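Local coordinates for Esterase/lipase-like protein (PDB 6A6O) that hydrolyses acetyl esters and xylosides as a bifunctional enzyme, probably built on the alpha/beta-hydrolase fold, at residues R126-H137 with P164-I174; S203-T214 with L232-V242. All blocks are in the same frame, centred on the assembly; numbering follows the deposited sequence.

The two contacts show how an alpha/beta fold is layered outward from its sheet. Contact 1, centred about 4 Å from the centre of the chain, pairs neighbouring parallel strands 127-132 and 167-170 and carries the probable nucleophile elbow. Contact 2 follows along the chain: the loop 203-214 that leads into strand 214-219, next in the sheet, lies against helix 228-239. Their centres are about 13 Å apart, yet they touch. I174 O lies 3.0 Å from S203 N, and I167 N 3.0 Å from P213 O, both probable hydrogen bonds. F233 of contact 2 also rests on L169 of contact 1, so the outer layer probably reaches the elbow's strand through its neighbour 167-170.

Contact 1. Residues R126-H137 with P164-I174; sequences RIGVLGFSAGGH and PDCIVLCYPVI
S133 and C170 meet where strand 127-132 turns sharply into a helix, a GxSxG elbow consistent with the nucleophile site of an alpha/beta-hydrolase, with S133 OG hydrogen-bonded to H254. The two parallel strands belong to one beta-alpha-beta unit and are laced by backbone bonds from V129 N to C166 O up to S133 N to C170 O. S133 O is gripped twice, by H137 N and by V173 N, which arrives from above the carbonyl plane. The turn is tight: a CB on G131 would strike G135 O, and one on G136 would strike P172 CB.

Side chains on one face of the sheet interlock. L130 extends with CG anti to N (chi1 -178°), which lays CG 3.6 Å from V168 CB, while its CD1 rests on V168 CG1. Next along, C170 SG sits over a face of the F132 ring, 4.2 Å from its centroid, and C170 CB presses on F132 CD2 at 3.4 Å. Y171 has a left-handed backbone conformation, its CG held between N and the carbonyl carbon (chi1 40°); this swings the phenol back across F132, where OH comes within 3.3 Å of CD2. E72 and G257 fix that hydroxyl, so its polar end is satisfied beside an apolar ring. On the helix side V173 CG1 lies 3.8 Å from H137 CB, and the carbonyl oxygens of V173 and I174 stand at the imidazole edge; the imidazole nitrogens are hydrogen-bonded to Y65 and L201.

At the far end D165 closes the strand pair like a clasp. Its N gives a bond to I127 O; its OD2, also salt-bridged to R114, receives I127 N through the anti lone pair, 2.9 Å long and almost straight at 178°.

Contact 2. Residues S203-T214 with L232-V242; sequences SHNMVSSKTPPT and LFAMALKKHGV
V207 drives both methyls into helix 228-239, making the tight heart of a loop-on-helix interface. With CG1 anti to N (chi1 172°), V207 splits its branches: CG2 settles over a face of the F233 ring, 3.6 Å from CE1, and CG1 lies against A236 O and the side chain of L237. Beside it A236 CB comes as close as 3.2 Å to H204 O. F233 itself reaches under the loop to meet S203 OG, which is hydrogen-bonded to S140. Farther along, L237 is crossed at about a right angle by T211 and T214, its CD1 3.8 Å from T214 CB. V242, whose N closes the Schellman motif on L237 O with G241 at C-prime, sets CG1 against T211 O and P212 O, and CG2 against S208 O.

The solvent side is looser. L232 CD1 covers one face of the H204 ring, with N205 OD1 on the opposite face. H240 lies flat beneath the loop: V207 O stands 3.1 Å from NE2 over the ring face, without a hydrogen bond, and S208 CA covers the same face as a CH-pi contact. Should an alanine replace H240, V207 O and S208 CA would probably lose the flat surface they rest on, and the water on H204 O its weak link to the helix end. The type I beta turn S208-T211 holds its own shape, S208 N bonding straight to T211 OG1 (3.0 Å) and S208 OG accepting from K210 N in an ST turn.

Polar links between loop and helix run through water: one molecule donates to both S209 O and H240 O, another donates to H204 O and links weakly to H240 NE2. The chemistry implies an interface held mainly by apolar burial inside, with solvent bridging its border.

Contact 1. Residues R126-H137 with P164-I174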
loop_
_atom_site.group_PDB
_atom_site.type_symbol
_atom_site.label_atom_id
_atom_site.label_comp_id
_atom_site.label_asym_id
_atom_site.label_seq_id
_atom_site.Cartn_x
_atom_site.Cartn_y
_atom_site.Cartn_z
ATOM N N ARG A 126 8.820 -9.440 -7.651
ATOM C CA ARG A 126 8.273 -8.194 -8.181
ATOM C C ARG A 126 6.838 -8.031 -7.677
ATOM O O ARG A 126 5.876 -7.978 -8.442
ATOM C CB ARG A 126 8.333 -8.149 -9.707
ATOM C CG ARG A 126 9.738 -7.868 -10.257
ATOM C CD ARG A 126 9.723 -7.695 -11.758
ATOM N NE ARG A 126 9.330 -8.924 -12.448
ATOM C CZ ARG A 126 8.776 -8.960 -13.661
ATOM N NH1 ARG A 126 8.536 -7.834 -14.319
ATOM N NH2 ARG A 126 8.455 -10.124 -14.217
ATOM N N ILE A 127 6.700 -7.968 -6.355
ATOM C CA ILE A 127 5.429 -7.714 -5.690
ATOM C C ILE A 127 5.591 -6.428 -4.895
ATOM O O ILE A 127 6.274 -6.421 -3.865
ATOM C CB ILE A 127 5.015 -8.869 -4.769
ATOM C CG1 ILE A 127 4.796 -10.151 -5.580
ATOM C CG2 ILE A 127 3.743 -8.512 -3.986
ATOM C CD1 ILE A 127 4.695 -11.383 -4.714
ATOM N N GLY A 128 4.965 -5.347 -5.365
ATOM C CA GLY A 128 5.020 -4.060 -4.710
ATOM C C GLY A 128 3.657 -3.631 -4.186
ATOM O O GLY A 128 2.641 -4.300 -4.376
ATOM N N VAL A 129 3.654 -2.484 -3.511
ATOM C CA VAL A 129 2.426 -1.930 -2.957
ATOM C C VAL A 129 2.295 -0.482 -3.409
ATOM O O VAL A 129 3.290 0.220 -3.622
ATOM C CB VAL A 129 2.370 -2.021 -1.411
ATOM C CG1 VAL A 129 2.319 -3.510 -0.955
ATOM C CG2 VAL A 129 3.551 -1.250 -0.787
ATOM N N LEU A 130 1.045 -0.054 -3.584
ATOM C CA LEU A 130 0.720 1.306 -3.997
ATOM C C LEU A 130 -0.433 1.776 -3.120
ATOM O O LEU A 130 -1.461 1.103 -3.029
ATOM C CB LEU A 130 0.368 1.352 -5.498
ATOM C CG LEU A 130 0.040 2.709 -6.141
ATOM C CD1 LEU A 130 0.317 2.730 -7.639
ATOM C CD2 LEU A 130 -1.432 3.090 -5.885
ATOM N N GLY A 131 -0.258 2.901 -2.436
ATOM C CA GLY A 131 -1.249 3.370 -1.488
ATOM C C GLY A 131 -1.539 4.846 -1.657
ATOM O O GLY A 131 -0.666 5.635 -2.009
ATOM N N PHE A 132 -2.798 5.197 -1.394
ATOM C CA PHE A 132 -3.301 6.562 -1.418
ATOM C C PHE A 132 -3.666 7.011 -0.007
ATOM O O PHE A 132 -4.437 6.329 0.679
ATOM C CB PHE A 132 -4.559 6.675 -2.285
ATOM C CG PHE A 132 -4.365 6.302 -3.722
ATOM C CD1 PHE A 132 -4.489 4.982 -4.138
ATOM C CD2 PHE A 132 -4.091 7.285 -4.664
ATOM C CE1 PHE A 132 -4.342 4.656 -5.482
ATOM C CE2 PHE A 132 -3.940 6.973 -5.994
ATOM C CZ PHE A 132 -4.056 5.652 -6.406
ATOM N N SER A 133 -3.182 8.189 0.393
ATOM C CA SER A 133 -3.619 8.860 1.630
ATOM C C SER A 133 -3.398 7.927 2.817
ATOM O O SER A 133 -2.249 7.518 3.055
ATOM C CB SER A 133 -5.062 9.350 1.431
ATOM O OG SER A 133 -5.449 10.181 2.515
ATOM N N ALA A 134 -4.430 7.562 3.589
ATOM C CA ALA A 134 -4.233 6.601 4.672
ATOM C C ALA A 134 -3.764 5.243 4.151
ATOM O O ALA A 134 -3.052 4.524 4.856
ATOM C CB ALA A 134 -5.521 6.437 5.479
ATOM N N GLY A 135 -4.180 4.859 2.935
ATOM C CA GLY A 135 -3.610 3.676 2.310
ATOM C C GLY A 135 -2.130 3.828 2.011
ATOM O O GLY A 135 -1.378 2.847 2.042
ATOM N N GLY A 136 -1.690 5.053 1.713
ATOM C CA GLY A 136 -0.259 5.285 1.560
ATOM C C GLY A 136 0.473 5.215 2.882
ATOM O O GLY A 136 1.624 4.768 2.943
ATOM N N HIS A 137 -0.173 5.660 3.957
ATOM C CA HIS A 137 0.371 5.390 5.283
ATOM C C HIS A 137 0.591 3.896 5.476
ATOM O O HIS A 137 1.694 3.448 5.816
ATOM C CB HIS A 137 -0.572 5.934 6.353
ATOM C CG HIS A 137 -0.034 5.811 7.739
ATOM N ND1 HIS A 137 -0.659 5.066 8.718
ATOM C CD2 HIS A 137 1.076 6.333 8.313
ATOM C CE1 HIS A 137 0.049 5.130 9.834
ATOM N NE2 HIS A 137 1.098 5.904 9.619
ATOM N N PRO A 164 7.651 -5.644 0.539
ATOM C CA PRO A 164 7.351 -5.342 -0.863
ATOM C C PRO A 164 8.627 -5.031 -1.631
ATOM O O PRO A 164 9.621 -4.551 -1.077
ATOM C CB PRO A 164 6.421 -4.122 -0.774
ATOM C CG PRO A 164 6.829 -3.428 0.480
ATOM C CD PRO A 164 7.317 -4.526 1.444
ATOM N N ASP A 165 8.603 -5.327 -2.930
ATOM C CA ASP A 165 9.770 -5.092 -3.764
ATOM C C ASP A 165 9.850 -3.656 -4.280
ATOM O O ASP A 165 10.894 -3.255 -4.795
ATOM C CB ASP A 165 9.769 -6.099 -4.911
ATOM C CG ASP A 165 9.927 -7.519 -4.411
ATOM O OD1 ASP A 165 10.947 -7.786 -3.739
ATOM O OD2 ASP A 165 9.021 -8.353 -4.645
ATOM N N CYS A 166 8.776 -2.881 -4.145
ATOM C CA CYS A 166 8.780 -1.445 -4.408
ATOM C C CYS A 166 7.549 -0.863 -3.731
ATOM O O CYS A 166 6.614 -1.592 -3.381
ATOM C CB CYS A 166 8.792 -1.123 -5.913
ATOM S SG CYS A 166 7.223 -1.440 -6.803
ATOM N N ILE A 167 7.554 0.463 -3.558
ATOM C CA ILE A 167 6.488 1.186 -2.871
ATOM C C ILE A 167 6.105 2.400 -3.708
ATOM O O ILE A 167 6.983 3.154 -4.137
ATOM C CB ILE A 167 6.939 1.672 -1.481
ATOM C CG1 ILE A 167 7.393 0.515 -0.592
ATOM C CG2 ILE A 167 5.826 2.438 -0.816
ATOM C CD1 ILE A 167 8.166 1.023 0.628
ATOM N N VAL A 168 4.805 2.613 -3.908
ATOM C CA VAL A 168 4.305 3.829 -4.547
ATOM C C VAL A 168 3.376 4.523 -3.558
ATOM O O VAL A 168 2.420 3.913 -3.067
ATOM C CB VAL A 168 3.574 3.538 -5.865
ATOM C CG1 VAL A 168 3.059 4.856 -6.474
ATOM C CG2 VAL A 168 4.504 2.806 -6.836
ATOM N N LEU A 169 3.659 5.789 -3.262
ATOM C CA LEU A 169 2.928 6.539 -2.249
ATOM C C LEU A 169 2.281 7.739 -2.912
ATOM O O LEU A 169 2.976 8.570 -3.500
ATOM C CB LEU A 169 3.856 7.003 -1.126
ATOM C CG LEU A 169 4.593 5.864 -0.432
ATOM C CD1 LEU A 169 5.561 6.440 0.605
ATOM C CD2 LEU A 169 3.605 4.862 0.226
ATOM N N CYS A 170 0.960 7.841 -2.800
ATOM C CA CYS A 170 0.190 8.871 -3.488
ATOM C C CYS A 170 -0.478 9.735 -2.437
ATOM O O CYS A 170 -1.308 9.234 -1.665
ATOM C CB CYS A 170 -0.852 8.243 -4.414
ATOM S SG CYS A 170 -0.187 6.947 -5.497
ATOM N N TYR A 171 -0.116 11.037 -2.413
ATOM C CA TYR A 171 -0.471 11.960 -1.338
ATOM C C TYR A 171 -0.593 11.243 0.010
ATOM O O TYR A 171 -1.645 11.306 0.662
ATOM C CB TYR A 171 -1.751 12.740 -1.700
ATOM C CG TYR A 171 -2.867 11.970 -2.393
ATOM C CD1 TYR A 171 -3.828 11.265 -1.649
ATOM C CD2 TYR A 171 -2.984 11.979 -3.779
ATOM C CE1 TYR A 171 -4.861 10.576 -2.287
ATOM C CE2 TYR A 171 -4.008 11.297 -4.423
ATOM C CZ TYR A 171 -4.943 10.604 -3.679
ATOM O OH TYR A 171 -5.957 9.936 -4.337
ATOM N N PRO A 172 0.487 10.618 0.497
ATOM C CA PRO A 172 0.399 9.767 1.691
ATOM C C PRO A 172 0.323 10.515 3.017
ATOM O O PRO A 172 0.978 11.539 3.229
ATOM C CB PRO A 172 1.706 8.961 1.633
ATOM C CG PRO A 172 2.663 9.924 0.979
ATOM C CD PRO A 172 1.835 10.568 -0.103
ATOM N N VAL A 173 -0.498 9.963 3.913
ATOM C CA VAL A 173 -0.324 10.153 5.345
ATOM C C VAL A 173 0.972 9.468 5.753
ATOM O O VAL A 173 1.180 8.297 5.434
ATOM C CB VAL A 173 -1.533 9.564 6.087
ATOM C CG1 VAL A 173 -1.298 9.497 7.584
ATOM C CG2 VAL A 173 -2.808 10.366 5.738
ATOM N N ILE A 174 1.863 10.197 6.431
ATOM C CA ILE A 174 3.175 9.639 6.767
ATOM C C ILE A 174 3.429 9.847 8.251
ATOM O O ILE A 174 3.681 8.891 9.004
ATOM C CB ILE A 174 4.302 10.285 5.925
ATOM C CG1 ILE A 174 4.218 9.853 4.456
ATOM C CG2 ILE A 174 5.686 9.931 6.488
ATOM C CD1 ILE A 174 4.491 8.358 4.195
#

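Contact 2. Residues S203-T214 with L232-V242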
loop_
_atom_site.group_PDB
_atom_site.type_symbol
_atom_site.label_atom_id
_atom_site.label_comp_id
_atom_site.label_asym_id
_atom_site.label_seq_id
_atom_site.Cartn_x
_atom_site.Cartn_y
_atom_site.Cartn_z
ATOM N N SER A 203 5.937 6.997 9.626
ATOM C CA SER A 203 6.715 5.995 8.907
ATOM C C SER A 203 8.059 6.523 8.423
ATOM O O SER A 203 8.968 5.717 8.191
ATOM C CB SER A 203 5.906 5.435 7.732
ATOM O OG SER A 203 5.522 6.458 6.816
ATOM N N HIS A 204 8.222 7.845 8.284
ATOM C CA HIS A 204 9.546 8.357 7.924
ATOM C C HIS A 204 10.584 8.016 8.990
ATOM O O HIS A 204 11.772 7.868 8.674
ATOM C CB HIS A 204 9.498 9.873 7.661
ATOM C CG HIS A 204 9.136 10.707 8.850
ATOM N ND1 HIS A 204 7.886 10.672 9.438
ATOM C CD2 HIS A 204 9.852 11.621 9.547
ATOM C CE1 HIS A 204 7.853 11.523 10.449
ATOM N NE2 HIS A 204 9.032 12.116 10.532
ATOM N N ASN A 205 10.149 7.836 10.245
ATOM C CA ASN A 205 11.055 7.455 11.329
ATOM C C ASN A 205 11.612 6.041 11.170
ATOM O O ASN A 205 12.651 5.717 11.769
ATOM C CB ASN A 205 10.326 7.527 12.681
ATOM C CG ASN A 205 10.072 8.942 13.155
ATOM O OD1 ASN A 205 10.844 9.872 12.885
ATOM N ND2 ASN A 205 8.980 9.113 13.894
ATOM N N MET A 206 10.943 5.185 10.398
ATOM C CA MET A 206 11.266 3.768 10.349
ATOM C C MET A 206 11.927 3.345 9.046
ATOM O O MET A 206 12.189 2.154 8.854
ATOM C CB MET A 206 9.994 2.951 10.596
ATOM C CG MET A 206 9.388 3.245 11.953
ATOM S SD MET A 206 10.372 2.459 13.263
ATOM C CE MET A 206 10.142 0.742 12.824
ATOM N N VAL A 207 12.224 4.290 8.150
ATOM C CA VAL A 207 12.968 3.954 6.941
ATOM C C VAL A 207 14.341 3.410 7.321
ATOM O O VAL A 207 14.999 3.912 8.240
ATOM C CB VAL A 207 13.086 5.196 6.039
ATOM C CG1 VAL A 207 14.020 4.932 4.856
ATOM C CG2 VAL A 207 11.728 5.585 5.545
ATOM N N SER A 208 14.783 2.374 6.613
ATOM C CA SER A 208 16.106 1.786 6.808
ATOM C C SER A 208 16.761 1.597 5.446
ATOM O O SER A 208 16.147 1.837 4.405
ATOM C CB SER A 208 16.009 0.438 7.533
ATOM O OG SER A 208 15.396 -0.526 6.696
ATOM N N SER A 209 18.012 1.129 5.448
ATOM C CA SER A 209 18.684 0.853 4.182
ATOM C C SER A 209 18.006 -0.268 3.395
ATOM O O SER A 209 18.238 -0.387 2.184
ATOM C CB SER A 209 20.153 0.503 4.431
ATOM O OG SER A 209 20.250 -0.734 5.103
ATOM N N LYS A 210 17.177 -1.086 4.041
ATOM C CA LYS A 210 16.461 -2.165 3.370
ATOM C C LYS A 210 15.093 -1.752 2.834
ATOM O O LYS A 210 14.445 -2.559 2.161
ATOM C CB LYS A 210 16.274 -3.355 4.318
ATOM C CG LYS A 210 17.569 -3.866 4.934
ATOM C CD LYS A 210 18.586 -4.210 3.868
ATOM C CE LYS A 210 19.795 -4.922 4.482
ATOM N NZ LYS A 210 20.840 -5.201 3.447
ATOM N N THR A 211 14.620 -0.554 3.142
ATOM C CA THR A 211 13.380 -0.074 2.536
ATOM C C THR A 211 13.502 -0.130 1.013
ATOM O O THR A 211 14.541 0.268 0.464
ATOM C CB THR A 211 13.083 1.355 2.998
ATOM O OG1 THR A 211 12.954 1.384 4.422
ATOM C CG2 THR A 211 11.789 1.891 2.372
ATOM N N PRO A 212 12.497 -0.649 0.303
ATOM C CA PRO A 212 12.603 -0.800 -1.158
ATOM C C PRO A 212 12.523 0.535 -1.876
ATOM O O PRO A 212 12.088 1.547 -1.301
ATOM C CB PRO A 212 11.396 -1.686 -1.517
ATOM C CG PRO A 212 10.448 -1.523 -0.387
ATOM C CD PRO A 212 11.298 -1.314 0.840
ATOM N N PRO A 213 12.917 0.565 -3.148
ATOM C CA PRO A 213 12.762 1.785 -3.952
ATOM C C PRO A 213 11.331 2.301 -3.895
ATOM O O PRO A 213 10.372 1.527 -3.955
ATOM C CB PRO A 213 13.122 1.326 -5.371
ATOM C CG PRO A 213 13.931 0.087 -5.195
ATOM C CD PRO A 213 13.479 -0.560 -3.921
ATOM N N THR A 214 11.196 3.624 -3.804
ATOM C CA THR A 214 9.922 4.280 -3.533
ATOM C C THR A 214 9.689 5.401 -4.540
ATOM O O THR A 214 10.626 6.092 -4.937
ATOM C CB THR A 214 9.894 4.832 -2.085
ATOM O OG1 THR A 214 10.035 3.748 -1.162
ATOM C CG2 THR A 214 8.568 5.564 -1.769
ATOM N N LEU A 232 9.031 14.613 4.167
ATOM C CA LEU A 232 9.673 13.915 5.283
ATOM C C LEU A 232 10.084 12.501 4.894
ATOM O O LEU A 232 11.168 12.037 5.274
ATOM C CB LEU A 232 8.739 13.865 6.500
ATOM C CG LEU A 232 8.553 15.149 7.303
ATOM C CD1 LEU A 232 7.435 14.965 8.325
ATOM C CD2 LEU A 232 9.848 15.509 7.997
ATOM N N PHE A 233 9.217 11.778 4.180
ATOM C CA PHE A 233 9.578 10.418 3.809
ATOM C C PHE A 233 10.745 10.429 2.827
ATOM O O PHE A 233 11.661 9.600 2.931
ATOM C CB PHE A 233 8.362 9.678 3.236
ATOM C CG PHE A 233 8.479 8.175 3.306
ATOM C CD1 PHE A 233 8.217 7.502 4.499
ATOM C CD2 PHE A 233 8.830 7.437 2.184
ATOM C CE1 PHE A 233 8.313 6.108 4.566
ATOM C CE2 PHE A 233 8.941 6.046 2.244
ATOM C CZ PHE A 233 8.677 5.382 3.442
ATOM N N ALA A 234 10.757 11.399 1.908
ATOM C CA ALA A 234 11.870 11.531 0.969
ATOM C C ALA A 234 13.184 11.802 1.697
ATOM O O ALA A 234 14.216 11.197 1.376
ATOM C CB ALA A 234 11.563 12.646 -0.039
ATOM N N MET A 235 13.171 12.710 2.678
ATOM C CA MET A 235 14.395 12.983 3.434
ATOM C C MET A 235 14.925 11.709 4.086
ATOM O O MET A 235 16.138 11.458 4.100
ATOM C CB MET A 235 14.139 14.053 4.502
ATOM C CG MET A 235 13.966 15.476 4.007
ATOM S SD MET A 235 15.552 16.261 3.586
ATOM C CE MET A 235 16.350 16.406 5.182
ATOM N N ALA A 236 14.019 10.876 4.607
ATOM C CA ALA A 236 14.438 9.651 5.286
ATOM C C ALA A 236 15.001 8.632 4.299
ATOM O O ALA A 236 15.995 7.958 4.597
ATOM C CB ALA A 236 13.261 9.061 6.068
ATOM N N LEU A 237 14.380 8.502 3.123
ATOM C CA LEU A 237 14.905 7.601 2.099
ATOM C C LEU A 237 16.331 7.985 1.703
ATOM O O LEU A 237 17.213 7.124 1.591
ATOM C CB LEU A 237 13.987 7.610 0.875
ATOM C CG LEU A 237 12.604 6.963 1.036
ATOM C CD1 LEU A 237 11.677 7.454 -0.072
ATOM C CD2 LEU A 237 12.687 5.424 1.028
ATOM N N LYS A 238 16.578 9.279 1.484
ATOM C CA LYS A 238 17.935 9.708 1.167
ATOM C C LYS A 238 18.876 9.435 2.331
ATOM O O LYS A 238 19.997 8.949 2.138
ATOM C CB LYS A 238 17.953 11.197 0.807
ATOM C CG LYS A 238 19.366 11.797 0.754
ATOM C CD LYS A 238 20.222 11.113 -0.322
ATOM C CE LYS A 238 21.706 11.427 -0.117
ATOM N NZ LYS A 238 21.955 12.871 -0.338
ATOM N N LYS A 239 18.446 9.758 3.548
ATOM C CA LYS A 239 19.292 9.513 4.711
ATOM C C LYS A 239 19.781 8.068 4.749
ATOM O O LYS A 239 20.921 7.802 5.146
ATOM C CB LYS A 239 18.531 9.865 5.987
ATOM C CG LYS A 239 19.300 9.699 7.289
ATOM C CD LYS A 239 18.387 10.056 8.463
ATOM C CE LYS A 239 18.846 9.441 9.780
ATOM N NZ LYS A 239 17.983 9.895 10.921
ATOM N N HIS A 240 18.953 7.127 4.309
ATOM C CA HIS A 240 19.305 5.713 4.376
ATOM C C HIS A 240 19.755 5.142 3.046
ATOM O O HIS A 240 19.892 3.916 2.920
ATOM C CB HIS A 240 18.133 4.922 4.950
ATOM C CG HIS A 240 17.906 5.218 6.394
ATOM N ND1 HIS A 240 18.616 4.592 7.394
ATOM C CD2 HIS A 240 17.103 6.120 7.009
ATOM C CE1 HIS A 240 18.241 5.075 8.566
ATOM N NE2 HIS A 240 17.325 6.006 8.358
ATOM N N GLY A 241 20.025 5.994 2.066
ATOM C CA GLY A 241 20.595 5.549 0.809
ATOM C C GLY A 241 19.650 4.855 -0.140
ATOM O O GLY A 241 20.111 4.153 -1.039
ATOM N N VAL A 242 18.344 5.017 0.035
ATOM C CA VAL A 242 17.352 4.353 -0.814
ATOM C C VAL A 242 17.040 5.286 -1.976
ATOM O O VAL A 242 16.597 6.423 -1.742
ATOM C CB VAL A 242 16.076 4.025 -0.029
ATOM C CG1 VAL A 242 15.080 3.301 -0.927
ATOM C CG2 VAL A 242 16.394 3.204 1.231
HETATM O O HOH W 1 14.530 7.615 9.111
HETATM O O HOH W 2 19.981 1.808 1.110
#